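Local coordinates for putative enzyme related to aldose 1-epimerase (Salmonella typhimurium, PDB 2HTA), which probably interconverts the alpha and beta anomers of hexose 6-phosphates such as glucose 6-phosphate, as a mutarotase of the aldose 1-epimerase superfamily, at residues 112-116 / 142-146; 176-182 / 300-304. All coordinates share one frame; numbering follows the deposited sequence.

Contact 1 (112-116 / 142-146); sequences FARNL and TRKYW
The ring of F112 meets two aromatic side chains of segment 142-146 at once, Y145 over one of its faces and W146 at its far end. Against Y145 the pair is edge-to-face: the two planes stand at 73° with centroids 5.1 Å apart, and Y145 presents its edge. CE1 of Y145 does the touching; it sits above the rim of the F112 ring, 3.6 Å from F112 CD1, and is not centred over the face. Toward W146 the roles reverse. The edge of F112 now points at the indole in an offset edge-to-face pair, its planes at 62°, with F112 CZ 3.8 Å from W146 CE3. The CB of W146 adds an apolar contact, 3.7 Å from F112 CE1. In W146 a chi1 of -162° puts CG anti to the backbone N, which carries the indole to the end of the F112 ring. The three rings form an aromatic cluster without any hydrogen bond across the segments. Beside it, CD1 of L116 packs on CG2 of T142 at 3.7 Å and comes within 4.0 Å of Y145 OH. T142 OG1 is hydrogen-bonded to the backbone N of S139, and T142 O accepts from Y145 N and W146 N, the backbone bonds of the last helical turn, from which both rings extend. W146 also meets the rings of W96, H148 and F172. The contact thus joins the loop between strands 94-95 and 119-125 to the end of the short helix 140-145, with L116 also lying on strand 130-137.

Contact 2 (176-182 / 300-304); sequences SALHSYF and LAQTI
Q302 runs its side chain out straight, CG anti to the backbone N (chi1 -178°) and chi2 likewise extended, and so delivers its amide to S180, whose OG lies beside its own backbone N. There S180 OG donates to Q302 OE1 over 2.7 Å. The C=O...donor angle is 109° and the donor is somewhat tilted from the carbonyl plane, so the hydroxyl approaches OE1 well to one side of the C=O direction. Q302 NE2 bonds to T283 OG1 on strand 278-286, and this second tie fixes the rotation of the amide. OE1 also reaches the edge of F182, lying 3.6 Å from its CZ.

Apolar groups pack before and after this polar point. L178 lies alongside Q302, the two side chains pointing opposite ways, with L178 CD1 3.7 Å from Q302 CB, while L178 CG is 4.3 Å from L300 CD2. The same L300 methyl lies against the hydroxyl of S176. Further along, the I304 side chain reaches head-on to the edge of the F182 ring, with I304 CD1 3.7 Å from F182 CE2.

The strand axes, 7.6 Å apart at closest and 15° from parallel, are too widely spaced for neighbours in one sheet; 176-182 and 300-304 belong to two sheets that face each other, as in the beta-sandwich fold of galactose mutarotases. S176, L178, S180 and F182 direct their CB atoms toward 300-304, whereas H179, inferred to be an active-site residue, directs its own away and touches E282, the other. A buried glutamine amide satisfied by S180 and T283 therefore lies behind the probable catalytic pair, consistent with a second-shell tie that holds the backbone flanking H179 and E282.

Contact 1 closes before contact 2 opens along the chain, with about 20 Å between their centres; the nearest atoms are about 6 Å from each other without touching. Contact 2 lies deep in the molecule, its centre about 5 Å from that of the whole chain, between strands 172-183 and 298-308 of two different sheets, while contact 1 is about 18 Å out. Strand 94-95, which precedes the loop holding 112-116, pairs with strand 172-183, and helix 140-145 follows strand 130-137 of the sheet that contains 298-308. Segment 112-116 carries R114, which probably binds the substrate, to about 9 Å from A177 between side chains, whereas the F112 cluster itself packs away from that site.

Contact 1 (112-116 / 142-146)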
ATOM      1  N   PHE A 112       2.470 -11.318   7.555  1.00 20.66           N
ATOM      2  CA  PHE A 112       3.059 -10.789   8.803  1.00 19.47           C
ATOM      3  C   PHE A 112       4.145  -9.708   8.570  1.00 19.39           C
ATOM      4  O   PHE A 112       4.609  -9.074   9.514  1.00 19.00           O
ATOM      5  CB  PHE A 112       3.584 -11.939   9.671  1.00 19.42           C
ATOM      6  CG  PHE A 112       4.593 -12.792   8.984  1.00 21.28           C
ATOM      7  CD1 PHE A 112       4.226 -14.047   8.510  1.00 19.37           C
ATOM      8  CD2 PHE A 112       5.901 -12.348   8.773  1.00 20.24           C
ATOM      9  CE1 PHE A 112       5.155 -14.861   7.891  1.00 21.49           C
ATOM     10  CE2 PHE A 112       6.850 -13.172   8.146  1.00 24.45           C
ATOM     11  CZ  PHE A 112       6.450 -14.437   7.672  1.00 23.54           C
ATOM     12  N   ALA A 113       4.547  -9.507   7.316  1.00 17.65           N
ATOM     13  CA  ALA A 113       5.610  -8.491   7.051  1.00 18.57           C
ATOM     14  C   ALA A 113       5.220  -7.066   7.460  1.00 18.26           C
ATOM     15  O   ALA A 113       6.072  -6.284   7.876  1.00 19.79           O
ATOM     16  CB  ALA A 113       5.990  -8.557   5.585  1.00 17.97           C
ATOM     17  N   ARG A 114       3.924  -6.750   7.420  1.00 17.87           N
ATOM     18  CA  ARG A 114       3.435  -5.383   7.738  1.00 17.59           C
ATOM     19  C   ARG A 114       3.466  -5.115   9.231  1.00 19.60           C
ATOM     20  O   ARG A 114       3.220  -3.982   9.701  1.00 18.85           O
ATOM     21  CB  ARG A 114       2.046  -5.173   7.149  1.00 18.75           C
ATOM     22  CG  ARG A 114       0.945  -6.129   7.713  1.00 19.98           C
ATOM     23  CD  ARG A 114      -0.315  -5.837   6.970  1.00 23.89           C
ATOM     24  NE  ARG A 114      -1.449  -6.609   7.453  1.00 19.38           N
ATOM     25  CZ  ARG A 114      -2.695  -6.180   7.464  1.00 23.45           C
ATOM     26  NH1 ARG A 114      -2.994  -4.943   7.056  1.00 21.50           N
ATOM     27  NH2 ARG A 114      -3.671  -6.991   7.927  1.00 18.46           N
ATOM     28  N   ASN A 115       3.699  -6.185  10.005  1.00 19.29           N
ATOM     29  CA  ASN A 115       3.689  -6.090  11.478  1.00 19.30           C
ATOM     30  C   ASN A 115       5.074  -6.014  12.107  1.00 19.65           C
ATOM     31  O   ASN A 115       5.200  -5.685  13.315  1.00 21.66           O
ATOM     32  CB  ASN A 115       2.974  -7.319  12.093  1.00 18.69           C
ATOM     33  CG  ASN A 115       1.569  -7.529  11.548  1.00 20.53           C
ATOM     34  OD1 ASN A 115       1.363  -8.244  10.544  1.00 20.57           O
ATOM     35  ND2 ASN A 115       0.599  -6.875  12.161  1.00 20.04           N
ATOM     36  N   LEU A 116       6.115  -6.231  11.332  1.00 18.83           N
ATOM     37  CA  LEU A 116       7.484  -6.344  11.874  1.00 19.39           C
ATOM     38  C   LEU A 116       8.361  -5.154  11.476  1.00 20.20           C
ATOM     39  O   LEU A 116       8.114  -4.544  10.435  1.00 18.95           O
ATOM     40  CB  LEU A 116       8.132  -7.634  11.347  1.00 18.49           C
ATOM     41  CG  LEU A 116       7.403  -8.927  11.718  1.00 20.59           C
ATOM     42  CD1 LEU A 116       8.079 -10.076  10.926  1.00 17.91           C
ATOM     43  CD2 LEU A 116       7.526  -9.146  13.254  1.00 23.80           C
ATOM     44  N   THR A 142      10.115 -15.402  13.540  1.00 21.39           N
ATOM     45  CA  THR A 142       9.276 -15.648  12.381  1.00 21.21           C
ATOM     46  C   THR A 142       9.219 -17.104  12.027  1.00 20.93           C
ATOM     47  O   THR A 142       8.163 -17.601  11.597  1.00 21.36           O
ATOM     48  CB  THR A 142       9.725 -14.809  11.122  1.00 20.71           C
ATOM     49  OG1 THR A 142      10.971 -15.292  10.650  1.00 20.99           O
ATOM     50  CG2 THR A 142       9.849 -13.284  11.484  1.00 20.99           C
ATOM     51  N   ARG A 143      10.355 -17.789  12.141  1.00 20.54           N
ATOM     52  CA  ARG A 143      10.380 -19.217  11.874  1.00 21.34           C
ATOM     53  C   ARG A 143       9.474 -20.042  12.794  1.00 21.89           C
ATOM     54  O   ARG A 143       9.160 -21.163  12.497  1.00 22.35           O
ATOM     55  CB  ARG A 143      11.793 -19.773  11.962  1.00 22.09           C
ATOM     56  CG  ARG A 143      12.696 -19.270  10.831  1.00 20.72           C
ATOM     57  CD  ARG A 143      13.995 -20.061  10.837  1.00 22.87           C
ATOM     58  NE  ARG A 143      14.751 -19.941  12.090  1.00 22.29           N
ATOM     59  CZ  ARG A 143      15.675 -19.006  12.304  1.00 25.23           C
ATOM     60  NH1 ARG A 143      16.368 -19.016  13.430  1.00 26.57           N
ATOM     61  NH2 ARG A 143      15.914 -18.062  11.380  1.00 22.68           N
ATOM     62  N   LYS A 144       9.069 -19.464  13.902  1.00 24.37           N
ATOM     63  CA  LYS A 144       8.192 -20.144  14.823  1.00 24.82           C
ATOM     64  C   LYS A 144       6.847 -20.391  14.174  1.00 26.64           C
ATOM     65  O   LYS A 144       6.294 -21.490  14.300  1.00 27.68           O
ATOM     66  CB  LYS A 144       8.037 -19.316  16.091  1.00 26.32           C
ATOM     67  CG  LYS A 144       7.627 -20.172  17.253  1.00 28.22           C
ATOM     68  CD  LYS A 144       7.407 -19.325  18.507  1.00 33.61           C
ATOM     69  CE  LYS A 144       6.528 -20.059  19.519  1.00 38.41           C
ATOM     70  NZ  LYS A 144       6.590 -19.312  20.828  1.00 41.00           N
ATOM     71  N   TYR A 145       6.348 -19.405  13.425  1.00 25.96           N
ATOM     72  CA  TYR A 145       5.050 -19.534  12.757  1.00 26.67           C
ATOM     73  C   TYR A 145       5.127 -19.682  11.246  1.00 26.06           C
ATOM     74  O   TYR A 145       4.110 -20.000  10.637  1.00 26.72           O
ATOM     75  CB  TYR A 145       4.089 -18.394  13.147  1.00 28.14           C
ATOM     76  CG  TYR A 145       4.681 -17.014  13.055  1.00 30.68           C
ATOM     77  CD1 TYR A 145       4.789 -16.360  11.812  1.00 29.78           C
ATOM     78  CD2 TYR A 145       5.109 -16.333  14.195  1.00 30.23           C
ATOM     79  CE1 TYR A 145       5.337 -15.101  11.717  1.00 29.30           C
ATOM     80  CE2 TYR A 145       5.639 -15.044  14.103  1.00 28.86           C
ATOM     81  CZ  TYR A 145       5.758 -14.438  12.839  1.00 28.55           C
ATOM     82  OH  TYR A 145       6.327 -13.170  12.732  1.00 29.89           O
ATOM     83  N   TRP A 146       6.308 -19.509  10.638  1.00 23.35           N
ATOM     84  CA  TRP A 146       6.461 -19.684   9.171  1.00 22.67           C
ATOM     85  C   TRP A 146       7.895 -20.164   8.913  1.00 22.01           C
ATOM     86  O   TRP A 146       8.840 -19.368   8.745  1.00 21.78           O
ATOM     87  CB  TRP A 146       6.099 -18.383   8.429  1.00 23.00           C
ATOM     88  CG  TRP A 146       5.800 -18.516   6.936  1.00 23.31           C
ATOM     89  CD1 TRP A 146       4.696 -19.067   6.358  1.00 27.02           C
ATOM     90  CD2 TRP A 146       6.625 -18.042   5.855  1.00 23.95           C
ATOM     91  NE1 TRP A 146       4.824 -19.025   4.973  1.00 26.61           N
ATOM     92  CE2 TRP A 146       5.982 -18.383   4.651  1.00 22.88           C
ATOM     93  CE3 TRP A 146       7.863 -17.389   5.796  1.00 23.20           C
ATOM     94  CZ2 TRP A 146       6.526 -18.079   3.397  1.00 25.16           C
ATOM     95  CZ3 TRP A 146       8.405 -17.084   4.534  1.00 23.62           C
ATOM     96  CH2 TRP A 146       7.722 -17.424   3.361  1.00 23.94           C
TER

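Contact 2 (176-182 / 300-304)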
ATOM      1  N   SER A 176       0.813 -12.220  -2.368  1.00 18.63           N
ATOM      2  CA  SER A 176       1.219 -10.926  -1.822  1.00 17.89           C
ATOM      3  C   SER A 176       0.411  -9.807  -2.481  1.00 17.17           C
ATOM      4  O   SER A 176      -0.286 -10.051  -3.492  1.00 17.47           O
ATOM      5  CB  SER A 176       2.700 -10.665  -2.029  1.00 18.30           C
ATOM      6  OG  SER A 176       3.065 -10.825  -3.397  1.00 20.11           O
ATOM      7  N   ALA A 177       0.539  -8.597  -1.928  1.00 18.02           N
ATOM      8  CA  ALA A 177      -0.109  -7.397  -2.473  1.00 19.18           C
ATOM      9  C   ALA A 177       0.605  -6.116  -2.015  1.00 19.91           C
ATOM     10  O   ALA A 177       1.241  -6.091  -0.918  1.00 21.08           O
ATOM     11  CB  ALA A 177      -1.583  -7.308  -1.986  1.00 18.66           C
ATOM     12  N   LEU A 178       0.502  -5.051  -2.834  1.00 19.13           N
ATOM     13  CA  LEU A 178       0.801  -3.719  -2.329  1.00 18.14           C
ATOM     14  C   LEU A 178      -0.593  -3.079  -2.226  1.00 17.70           C
ATOM     15  O   LEU A 178      -1.267  -2.857  -3.232  1.00 16.65           O
ATOM     16  CB  LEU A 178       1.744  -2.977  -3.316  1.00 19.35           C
ATOM     17  CG  LEU A 178       3.017  -3.725  -3.660  1.00 18.02           C
ATOM     18  CD1 LEU A 178       3.878  -2.965  -4.726  1.00 17.41           C
ATOM     19  CD2 LEU A 178       3.866  -3.916  -2.349  1.00 17.43           C
ATOM     20  N   HIS A 179      -1.063  -2.912  -0.990  1.00 18.49           N
ATOM     21  CA  HIS A 179      -2.486  -2.686  -0.694  1.00 18.39           C
ATOM     22  C   HIS A 179      -2.779  -1.171  -0.660  1.00 19.09           C
ATOM     23  O   HIS A 179      -3.325  -0.666   0.314  1.00 19.24           O
ATOM     24  CB  HIS A 179      -2.768  -3.283   0.697  1.00 20.17           C
ATOM     25  CG  HIS A 179      -4.212  -3.431   1.057  1.00 20.64           C
ATOM     26  ND1 HIS A 179      -5.079  -2.370   1.098  1.00 23.87           N
ATOM     27  CD2 HIS A 179      -4.919  -4.507   1.524  1.00 23.24           C
ATOM     28  CE1 HIS A 179      -6.273  -2.773   1.507  1.00 21.21           C
ATOM     29  NE2 HIS A 179      -6.190  -4.056   1.807  1.00 23.05           N
ATOM     30  N   SER A 180      -2.424  -0.443  -1.716  1.00 19.06           N
ATOM     31  CA  SER A 180      -2.475   1.033  -1.643  1.00 18.07           C
ATOM     32  C   SER A 180      -3.842   1.692  -1.429  1.00 17.46           C
ATOM     33  O   SER A 180      -4.815   1.321  -2.083  1.00 18.28           O
ATOM     34  CB  SER A 180      -1.875   1.596  -2.948  1.00 18.13           C
ATOM     35  OG  SER A 180      -0.724   0.854  -3.239  1.00 17.46           O
ATOM     36  N   TYR A 181      -3.874   2.680  -0.520  1.00 16.48           N
ATOM     37  CA  TYR A 181      -5.031   3.542  -0.223  1.00 15.78           C
ATOM     38  C   TYR A 181      -4.790   4.925  -0.868  1.00 17.07           C
ATOM     39  O   TYR A 181      -3.904   5.641  -0.436  1.00 17.49           O
ATOM     40  CB  TYR A 181      -5.106   3.824   1.271  1.00 14.68           C
ATOM     41  CG  TYR A 181      -5.539   2.625   2.091  1.00 16.61           C
ATOM     42  CD1 TYR A 181      -4.654   1.539   2.324  1.00 18.48           C
ATOM     43  CD2 TYR A 181      -6.773   2.598   2.679  1.00 18.17           C
ATOM     44  CE1 TYR A 181      -5.007   0.430   3.145  1.00 17.08           C
ATOM     45  CE2 TYR A 181      -7.173   1.453   3.498  1.00 15.90           C
ATOM     46  CZ  TYR A 181      -6.291   0.406   3.696  1.00 18.69           C
ATOM     47  OH  TYR A 181      -6.667  -0.684   4.485  1.00 21.22           O
ATOM     48  N   PHE A 182      -5.644   5.287  -1.797  1.00 18.24           N
ATOM     49  CA  PHE A 182      -5.533   6.522  -2.550  1.00 19.88           C
ATOM     50  C   PHE A 182      -6.573   7.485  -2.039  1.00 20.91           C
ATOM     51  O   PHE A 182      -7.738   7.142  -1.874  1.00 20.93           O
ATOM     52  CB  PHE A 182      -5.708   6.223  -4.038  1.00 19.06           C
ATOM     53  CG  PHE A 182      -4.597   5.401  -4.583  1.00 18.30           C
ATOM     54  CD1 PHE A 182      -4.770   4.036  -4.842  1.00 20.17           C
ATOM     55  CD2 PHE A 182      -3.330   5.960  -4.734  1.00 17.60           C
ATOM     56  CE1 PHE A 182      -3.698   3.255  -5.282  1.00 20.36           C
ATOM     57  CE2 PHE A 182      -2.240   5.196  -5.212  1.00 20.06           C
ATOM     58  CZ  PHE A 182      -2.430   3.835  -5.478  1.00 18.74           C
ATOM     59  N   LEU A 300       7.170  -7.893  -7.070  1.00 20.56           N
ATOM     60  CA  LEU A 300       5.866  -7.291  -7.318  1.00 18.68           C
ATOM     61  C   LEU A 300       6.106  -5.754  -7.240  1.00 18.20           C
ATOM     62  O   LEU A 300       6.851  -5.282  -6.350  1.00 17.11           O
ATOM     63  CB  LEU A 300       4.924  -7.680  -6.194  1.00 19.43           C
ATOM     64  CG  LEU A 300       3.416  -7.432  -6.323  1.00 19.45           C
ATOM     65  CD1 LEU A 300       2.807  -8.217  -7.539  1.00 17.54           C
ATOM     66  CD2 LEU A 300       2.720  -7.770  -4.994  1.00 19.24           C
ATOM     67  N   ALA A 301       5.540  -5.003  -8.190  1.00 18.69           N
ATOM     68  CA  ALA A 301       5.803  -3.542  -8.231  1.00 17.84           C
ATOM     69  C   ALA A 301       4.585  -2.773  -8.607  1.00 17.42           C
ATOM     70  O   ALA A 301       3.751  -3.226  -9.397  1.00 16.58           O
ATOM     71  CB  ALA A 301       6.975  -3.195  -9.190  1.00 21.07           C
ATOM     72  N   GLN A 302       4.527  -1.561  -8.058  1.00 16.92           N
ATOM     73  CA  GLN A 302       3.479  -0.603  -8.369  1.00 18.16           C
ATOM     74  C   GLN A 302       4.128   0.805  -8.571  1.00 20.06           C
ATOM     75  O   GLN A 302       5.015   1.171  -7.799  1.00 19.55           O
ATOM     76  CB  GLN A 302       2.500  -0.573  -7.195  1.00 16.79           C
ATOM     77  CG  GLN A 302       1.310   0.395  -7.448  1.00 16.29           C
ATOM     78  CD  GLN A 302       0.359   0.474  -6.309  1.00 19.63           C
ATOM     79  OE1 GLN A 302       0.319   1.482  -5.614  1.00 18.68           O
ATOM     80  NE2 GLN A 302      -0.426  -0.611  -6.089  1.00 20.88           N
ATOM     81  N   THR A 303       3.715   1.527  -9.615  1.00 19.51           N
ATOM     82  CA  THR A 303       4.102   2.899  -9.865  1.00 19.84           C
ATOM     83  C   THR A 303       2.828   3.734  -9.875  1.00 19.24           C
ATOM     84  O   THR A 303       1.784   3.301 -10.359  1.00 17.50           O
ATOM     85  CB  THR A 303       4.925   3.004 -11.175  1.00 20.16           C
ATOM     86  OG1 THR A 303       6.157   2.309 -10.944  1.00 23.34           O
ATOM     87  CG2 THR A 303       5.261   4.477 -11.505  1.00 22.38           C
ATOM     88  N   ILE A 304       2.916   4.886  -9.219  1.00 18.80           N
ATOM     89  CA  ILE A 304       1.820   5.813  -9.096  1.00 18.19           C
ATOM     90  C   ILE A 304       2.198   7.154  -9.745  1.00 19.40           C
ATOM     91  O   ILE A 304       3.299   7.716  -9.494  1.00 18.88           O
ATOM     92  CB  ILE A 304       1.476   6.067  -7.597  1.00 19.74           C
ATOM     93  CG1 ILE A 304       1.378   4.739  -6.822  1.00 18.37           C
ATOM     94  CG2 ILE A 304       0.167   6.923  -7.520  1.00 17.70           C
ATOM     95  CD1 ILE A 304       1.417   4.912  -5.252  1.00 19.87           C
TER